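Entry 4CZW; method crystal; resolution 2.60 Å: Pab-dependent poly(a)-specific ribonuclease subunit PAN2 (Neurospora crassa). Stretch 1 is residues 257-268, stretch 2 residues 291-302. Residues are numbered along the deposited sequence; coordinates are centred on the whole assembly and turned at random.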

ATOM      1  N   ARG A 257     -37.580   3.012  -0.096  1.00 68.03           N
ATOM      2  CA  ARG A 257     -36.687   3.950   0.572  1.00 63.69           C
ATOM      3  C   ARG A 257     -35.554   3.217   1.278  1.00 70.35           C
ATOM      4  O   ARG A 257     -35.772   2.200   1.936  1.00 70.25           O
ATOM      5  CB  ARG A 257     -37.466   4.810   1.569  1.00 57.96           C
ATOM      6  CG  ARG A 257     -38.767   5.365   1.016  1.00 72.95           C
ATOM      7  CD  ARG A 257     -39.329   6.461   1.900  1.00 85.72           C
ATOM      8  NE  ARG A 257     -40.651   6.889   1.455  1.00 84.04           N
ATOM      9  CZ  ARG A 257     -41.242   8.014   1.842  1.00 85.28           C
ATOM     10  NH1 ARG A 257     -40.623   8.838   2.676  1.00 89.73           N
ATOM     11  NH2 ARG A 257     -42.450   8.320   1.386  1.00 73.82           N
ATOM     12  N   LYS A 258     -34.340   3.737   1.134  1.00 68.83           N
ATOM     13  CA  LYS A 258     -33.176   3.134   1.769  1.00 65.28           C
ATOM     14  C   LYS A 258     -33.094   3.534   3.237  1.00 62.21           C
ATOM     15  O   LYS A 258     -32.685   4.649   3.565  1.00 71.80           O
ATOM     16  CB  LYS A 258     -31.893   3.536   1.037  1.00 67.74           C
ATOM     17  CG  LYS A 258     -30.651   2.811   1.528  1.00 69.21           C
ATOM     18  CD  LYS A 258     -29.452   3.101   0.640  1.00 65.24           C
ATOM     19  CE  LYS A 258     -28.251   2.262   1.046  1.00 64.96           C
ATOM     20  NZ  LYS A 258     -27.089   2.467   0.137  1.00 66.55           N
ATOM     21  N   ILE A 259     -33.491   2.620   4.116  1.00 66.26           N
ATOM     22  CA  ILE A 259     -33.453   2.868   5.552  1.00 66.19           C
ATOM     23  C   ILE A 259     -32.036   2.685   6.083  1.00 61.98           C
ATOM     24  O   ILE A 259     -31.500   1.579   6.074  1.00 65.61           O
ATOM     25  CB  ILE A 259     -34.407   1.933   6.315  1.00 66.02           C
ATOM     26  CG1 ILE A 259     -35.793   1.938   5.667  1.00 62.35           C
ATOM     27  CG2 ILE A 259     -34.490   2.335   7.778  1.00 56.49           C
ATOM     28  CD1 ILE A 259     -36.448   3.302   5.632  1.00 66.28           C
ATOM     29  N   ILE A 260     -31.438   3.776   6.551  1.00 60.37           N
ATOM     30  CA  ILE A 260     -30.046   3.761   6.986  1.00 58.22           C
ATOM     31  C   ILE A 260     -29.919   3.598   8.499  1.00 58.92           C
ATOM     32  O   ILE A 260     -30.481   4.375   9.269  1.00 56.10           O
ATOM     33  CB  ILE A 260     -29.322   5.048   6.547  1.00 60.01           C
ATOM     34  CG1 ILE A 260     -29.404   5.198   5.024  1.00 64.25           C
ATOM     35  CG2 ILE A 260     -27.874   5.034   7.012  1.00 54.00           C
ATOM     36  CD1 ILE A 260     -28.766   6.457   4.492  1.00 72.43           C
ATOM     37  N   PHE A 261     -29.170   2.580   8.913  1.00 58.77           N
ATOM     38  CA  PHE A 261     -28.991   2.276  10.329  1.00 58.50           C
ATOM     39  C   PHE A 261     -27.677   2.834  10.870  1.00 68.16           C
ATOM     40  O   PHE A 261     -27.664   3.550  11.872  1.00 66.55           O
ATOM     41  CB  PHE A 261     -29.046   0.764  10.556  1.00 62.23           C
ATOM     42  CG  PHE A 261     -30.323   0.127  10.088  1.00 58.04           C
ATOM     43  CD1 PHE A 261     -31.546   0.721  10.349  1.00 59.38           C
ATOM     44  CD2 PHE A 261     -30.299  -1.061   9.377  1.00 62.79           C
ATOM     45  CE1 PHE A 261     -32.722   0.138   9.918  1.00 59.93           C
ATOM     46  CE2 PHE A 261     -31.471  -1.648   8.941  1.00 66.39           C
ATOM     47  CZ  PHE A 261     -32.685  -1.048   9.211  1.00 60.37           C
ATOM     48  N   ASN A 262     -26.576   2.501  10.205  1.00 69.91           N
ATOM     49  CA  ASN A 262     -25.259   2.958  10.637  1.00 60.11           C
ATOM     50  C   ASN A 262     -24.397   3.484   9.496  1.00 62.47           C
ATOM     51  O   ASN A 262     -24.496   3.024   8.360  1.00 62.31           O
ATOM     52  CB  ASN A 262     -24.511   1.831  11.353  1.00 55.81           C
ATOM     53  CG  ASN A 262     -24.904   1.706  12.810  1.00 72.29           C
ATOM     54  OD1 ASN A 262     -24.400   2.436  13.663  1.00 89.96           O
ATOM     55  ND2 ASN A 262     -25.803   0.773  13.104  1.00 78.92           N
ATOM     56  N   ILE A 263     -23.549   4.455   9.820  1.00 58.41           N
ATOM     57  CA  ILE A 263     -22.562   4.969   8.883  1.00 57.66           C
ATOM     58  C   ILE A 263     -21.181   4.439   9.265  1.00 55.59           C
ATOM     59  O   ILE A 263     -20.872   4.304  10.449  1.00 57.81           O
ATOM     60  CB  ILE A 263     -22.551   6.509   8.861  1.00 58.19           C
ATOM     61  CG1 ILE A 263     -22.434   7.060  10.284  1.00 61.77           C
ATOM     62  CG2 ILE A 263     -23.813   7.038   8.196  1.00 48.52           C
ATOM     63  CD1 ILE A 263     -22.371   8.566  10.352  1.00 70.60           C
ATOM     64  N   PRO A 264     -20.349   4.124   8.261  1.00 50.55           N
ATOM     65  CA  PRO A 264     -19.033   3.528   8.523  1.00 48.76           C
ATOM     66  C   PRO A 264     -18.072   4.486   9.223  1.00 54.15           C
ATOM     67  O   PRO A 264     -18.204   5.702   9.090  1.00 47.72           O
ATOM     68  CB  PRO A 264     -18.524   3.178   7.122  1.00 48.35           C
ATOM     69  CG  PRO A 264     -19.225   4.133   6.221  1.00 47.72           C
ATOM     70  CD  PRO A 264     -20.590   4.312   6.820  1.00 60.69           C
ATOM     71  N   ALA A 265     -17.118   3.929   9.965  1.00 49.91           N
ATOM     72  CA  ALA A 265     -16.092   4.727  10.625  1.00 43.86           C
ATOM     73  C   ALA A 265     -15.178   5.366   9.586  1.00 48.26           C
ATOM     74  O   ALA A 265     -14.669   6.470   9.783  1.00 35.34           O
ATOM     75  CB  ALA A 265     -15.291   3.871  11.591  1.00 44.51           C
ATOM     76  N   VAL A 266     -14.972   4.657   8.480  1.00 45.58           N
ATOM     77  CA  VAL A 266     -14.233   5.191   7.342  1.00 43.77           C
ATOM     78  C   VAL A 266     -15.202   5.500   6.207  1.00 45.51           C
ATOM     79  O   VAL A 266     -15.846   4.600   5.666  1.00 43.82           O
ATOM     80  CB  VAL A 266     -13.154   4.211   6.849  1.00 40.34           C
ATOM     81  CG1 VAL A 266     -12.483   4.750   5.594  1.00 47.46           C
ATOM     82  CG2 VAL A 266     -12.128   3.957   7.940  1.00 35.94           C
ATOM     83  N   LEU A 267     -15.306   6.775   5.851  1.00 42.82           N
ATOM     84  CA  LEU A 267     -16.286   7.210   4.863  1.00 39.38           C
ATOM     85  C   LEU A 267     -15.646   7.546   3.519  1.00 43.08           C
ATOM     86  O   LEU A 267     -15.172   8.662   3.307  1.00 47.67           O
ATOM     87  CB  LEU A 267     -17.060   8.422   5.391  1.00 40.25           C
ATOM     88  CG  LEU A 267     -18.260   8.888   4.565  1.00 37.95           C
ATOM     89  CD1 LEU A 267     -19.309   7.792   4.478  1.00 44.57           C
ATOM     90  CD2 LEU A 267     -18.855  10.158   5.152  1.00 43.76           C
ATOM     91  N   ALA A 268     -15.637   6.571   2.614  1.00 35.34           N
ATOM     92  CA  ALA A 268     -15.126   6.781   1.264  1.00 43.58           C
ATOM     93  C   ALA A 268     -16.241   7.276   0.348  1.00 45.38           C
ATOM     94  O   ALA A 268     -17.339   6.717   0.338  1.00 47.29           O
ATOM     95  CB  ALA A 268     -14.516   5.500   0.719  1.00 39.92           C
ATOM     96  N   GLU A 291     -14.272  19.174   7.762  1.00 52.69           N
ATOM     97  CA  GLU A 291     -14.931  18.602   8.927  1.00 53.65           C
ATOM     98  C   GLU A 291     -16.446  18.579   8.755  1.00 55.91           C
ATOM     99  O   GLU A 291     -17.061  19.602   8.452  1.00 54.62           O
ATOM    100  CB  GLU A 291     -14.550  19.390  10.182  1.00 55.74           C
ATOM    101  CG  GLU A 291     -14.738  18.632  11.481  1.00 57.60           C
ATOM    102  CD  GLU A 291     -14.166  19.378  12.670  1.00 62.14           C
ATOM    103  OE1 GLU A 291     -14.478  20.576  12.829  1.00 58.29           O
ATOM    104  OE2 GLU A 291     -13.403  18.765  13.445  1.00 56.76           O
ATOM    105  N   ILE A 292     -17.041  17.405   8.939  1.00 52.02           N
ATOM    106  CA  ILE A 292     -18.490  17.256   8.839  1.00 50.69           C
ATOM    107  C   ILE A 292     -19.053  16.482  10.026  1.00 57.23           C
ATOM    108  O   ILE A 292     -18.342  15.711  10.672  1.00 58.30           O
ATOM    109  CB  ILE A 292     -18.904  16.533   7.539  1.00 45.73           C
ATOM    110  CG1 ILE A 292     -18.253  15.151   7.462  1.00 51.39           C
ATOM    111  CG2 ILE A 292     -18.541  17.365   6.321  1.00 41.86           C
ATOM    112  CD1 ILE A 292     -18.625  14.369   6.221  1.00 44.56           C
ATOM    113  N   GLY A 293     -20.332  16.698  10.307  1.00 57.44           N
ATOM    114  CA  GLY A 293     -21.024  15.959  11.346  1.00 53.92           C
ATOM    115  C   GLY A 293     -22.270  15.308  10.783  1.00 51.50           C
ATOM    116  O   GLY A 293     -23.059  15.962  10.101  1.00 58.82           O
ATOM    117  N   ILE A 294     -22.449  14.020  11.058  1.00 47.30           N
ATOM    118  CA  ILE A 294     -23.568  13.275  10.491  1.00 53.24           C
ATOM    119  C   ILE A 294     -24.501  12.708  11.562  1.00 63.75           C
ATOM    120  O   ILE A 294     -24.054  12.096  12.534  1.00 60.01           O
ATOM    121  CB  ILE A 294     -23.070  12.124   9.594  1.00 50.97           C
ATOM    122  CG1 ILE A 294     -22.155  12.665   8.492  1.00 60.53           C
ATOM    123  CG2 ILE A 294     -24.244  11.377   8.984  1.00 52.09           C
ATOM    124  CD1 ILE A 294     -21.635  11.604   7.544  1.00 50.26           C
ATOM    125  N   ILE A 295     -25.801  12.926  11.373  1.00 67.80           N
ATOM    126  CA  ILE A 295     -26.821  12.415  12.283  1.00 68.65           C
ATOM    127  C   ILE A 295     -27.654  11.316  11.628  1.00 64.49           C
ATOM    128  O   ILE A 295     -28.247  11.531  10.573  1.00 68.51           O
ATOM    129  CB  ILE A 295     -27.779  13.533  12.760  1.00 74.83           C
ATOM    130  CG1 ILE A 295     -27.003  14.757  13.247  1.00 74.53           C
ATOM    131  CG2 ILE A 295     -28.693  13.013  13.856  1.00 77.46           C
ATOM    132  CD1 ILE A 295     -27.815  15.669  14.146  1.00 73.07           C
ATOM    133  N   VAL A 296     -27.698  10.142  12.250  1.00 62.57           N
ATOM    134  CA  VAL A 296     -28.566   9.069  11.775  1.00 64.38           C
ATOM    135  C   VAL A 296     -29.784   8.931  12.685  1.00 68.65           C
ATOM    136  O   VAL A 296     -29.667   8.483  13.826  1.00 67.46           O
ATOM    137  CB  VAL A 296     -27.832   7.717  11.703  1.00 66.96           C
ATOM    138  CG1 VAL A 296     -28.799   6.613  11.292  1.00 65.13           C
ATOM    139  CG2 VAL A 296     -26.664   7.796  10.732  1.00 59.48           C
ATOM    140  N   ASP A 297     -30.950   9.317  12.176  1.00 71.42           N
ATOM    141  CA  ASP A 297     -32.174   9.294  12.972  1.00 75.03           C
ATOM    142  C   ASP A 297     -33.366   8.748  12.189  1.00 72.72           C
ATOM    143  O   ASP A 297     -33.799   9.348  11.203  1.00 69.51           O
ATOM    144  CB  ASP A 297     -32.495  10.696  13.493  1.00 78.24           C
ATOM    145  CG  ASP A 297     -33.708  10.717  14.401  1.00 79.20           C
ATOM    146  OD1 ASP A 297     -33.953   9.706  15.092  1.00 79.02           O
ATOM    147  OD2 ASP A 297     -34.417  11.746  14.425  1.00 82.90           O
ATOM    148  N   GLN A 298     -33.887   7.611  12.645  1.00 71.55           N
ATOM    149  CA  GLN A 298     -35.065   6.974  12.056  1.00 74.59           C
ATOM    150  C   GLN A 298     -34.915   6.722  10.557  1.00 73.74           C
ATOM    151  O   GLN A 298     -35.792   7.068   9.768  1.00 73.09           O
ATOM    152  CB  GLN A 298     -36.314   7.820  12.320  1.00 80.62           C
ATOM    153  CG  GLN A 298     -36.667   7.954  13.795  1.00 88.89           C
ATOM    154  CD  GLN A 298     -37.922   8.773  14.027  1.00 95.44           C
ATOM    155  OE1 GLN A 298     -38.449   9.399  13.107  1.00 98.90           O
ATOM    156  NE2 GLN A 298     -38.407   8.773  15.263  1.00102.13           N
ATOM    157  N   GLY A 299     -33.793   6.119  10.175  1.00 69.11           N
ATOM    158  CA  GLY A 299     -33.556   5.748   8.792  1.00 62.11           C
ATOM    159  C   GLY A 299     -33.092   6.889   7.908  1.00 62.35           C
ATOM    160  O   GLY A 299     -32.827   6.695   6.721  1.00 65.74           O
ATOM    161  N   HIS A 300     -32.992   8.084   8.482  1.00 60.90           N
ATOM    162  CA  HIS A 300     -32.565   9.255   7.725  1.00 64.56           C
ATOM    163  C   HIS A 300     -31.172   9.718   8.143  1.00 69.39           C
ATOM    164  O   HIS A 300     -30.704   9.410   9.238  1.00 64.66           O
ATOM    165  CB  HIS A 300     -33.569  10.397   7.893  1.00 67.88           C
ATOM    166  CG  HIS A 300     -34.914  10.110   7.300  1.00 73.01           C
ATOM    167  ND1 HIS A 300     -35.151  10.148   5.942  1.00 67.83           N
ATOM    168  CD2 HIS A 300     -36.093   9.781   7.879  1.00 71.80           C
ATOM    169  CE1 HIS A 300     -36.419   9.854   5.711  1.00 64.58           C
ATOM    170  NE2 HIS A 300     -37.012   9.628   6.869  1.00 70.86           N
ATOM    171  N   VAL A 301     -30.518  10.461   7.257  1.00 66.90           N
ATOM    172  CA  VAL A 301     -29.177  10.968   7.514  1.00 60.88           C
ATOM    173  C   VAL A 301     -29.135  12.487   7.389  1.00 60.26           C
ATOM    174  O   VAL A 301     -29.623  13.051   6.411  1.00 69.16           O
ATOM    175  CB  VAL A 301     -28.145  10.342   6.553  1.00 60.99           C
ATOM    176  CG1 VAL A 301     -26.878  11.178   6.500  1.00 58.12           C
ATOM    177  CG2 VAL A 301     -27.832   8.914   6.970  1.00 66.71           C
ATOM    178  N   TYR A 302     -28.558  13.145   8.391  1.00 58.19           N
ATOM    179  CA  TYR A 302     -28.443  14.598   8.387  1.00 60.32           C
ATOM    180  C   TYR A 302     -26.988  15.025   8.550  1.00 62.86           C
ATOM    181  O   TYR A 302     -26.334  14.671   9.529  1.00 58.79           O
ATOM    182  CB  TYR A 302     -29.304  15.202   9.498  1.00 60.28           C
ATOM    183  CG  TYR A 302     -30.735  14.715   9.481  1.00 69.36           C
ATOM    184  CD1 TYR A 302     -31.690  15.335   8.687  1.00 78.22           C
ATOM    185  CD2 TYR A 302     -31.130  13.631  10.256  1.00 72.22           C
ATOM    186  CE1 TYR A 302     -32.998  14.893   8.666  1.00 74.56           C
ATOM    187  CE2 TYR A 302     -32.436  13.182  10.241  1.00 76.36           C
ATOM    188  CZ  TYR A 302     -33.366  13.815   9.444  1.00 75.88           C
ATOM    189  OH  TYR A 302     -34.669  13.372   9.427  1.00 79.41           O
TER

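Three residues cover the most surface in this contact: Ile260 and Ile263 from the first stretch and Gly299 from the second. The two stretches bury 479 Å² between them, both sides summed.

Gly299 lies in the type I' turn from Asp297 to His300. This turn joins two strands of a hairpin. Its backbone bonds pair Asp297 with His300 and Ile295 with Tyr302. At Gly299 the first stretch meets the turn. Ile260 N donates a hydrogen bond to Gly299 O at 3.2 Å, and the N-H...O angle of 172° is nearly straight. It is the only hydrogen bond between the stretches. A CA-H...O contact lies beside it, with Gly299 CA 3.4 Å from Ile260 O. Ile259 CG2 packs 3.7 Å from Gly299 CA. The lack of a side chain matters here. A CB built on Gly299 would fall 2.9 Å from Ile259 CG2, which is a clash. The positive phi of 80° also favours glycine.

Ile260 is buried, and its CA-to-CB bond points toward the second stretch. Its chi angles are m and t. Its CD1 reaches Val301 CG2 at 3.6 Å, just past the turn. Val296, on the other strand of the hairpin, touches backbone oxygens as well as a side chain. Its CG1 lies 3.5 Å from Ile260 O and 3.3 Å from Phe261 O. These are van der Waals contacts, since a methyl carbon offers no polar partner.

Ile263 follows in the loop and also points toward the hairpin. It bridges two residues of one strand. Its CD1 meets Ile294 CG2 at 3.6 Å, and its CG2 meets Val296 CG2 at 3.9 Å. Leu267 extends the apolar packing, with its CD2 3.9 Å from Ile294 CD1. The hydrogen bond is made by backbone atoms alone; the side chains meet one another through apolar contacts.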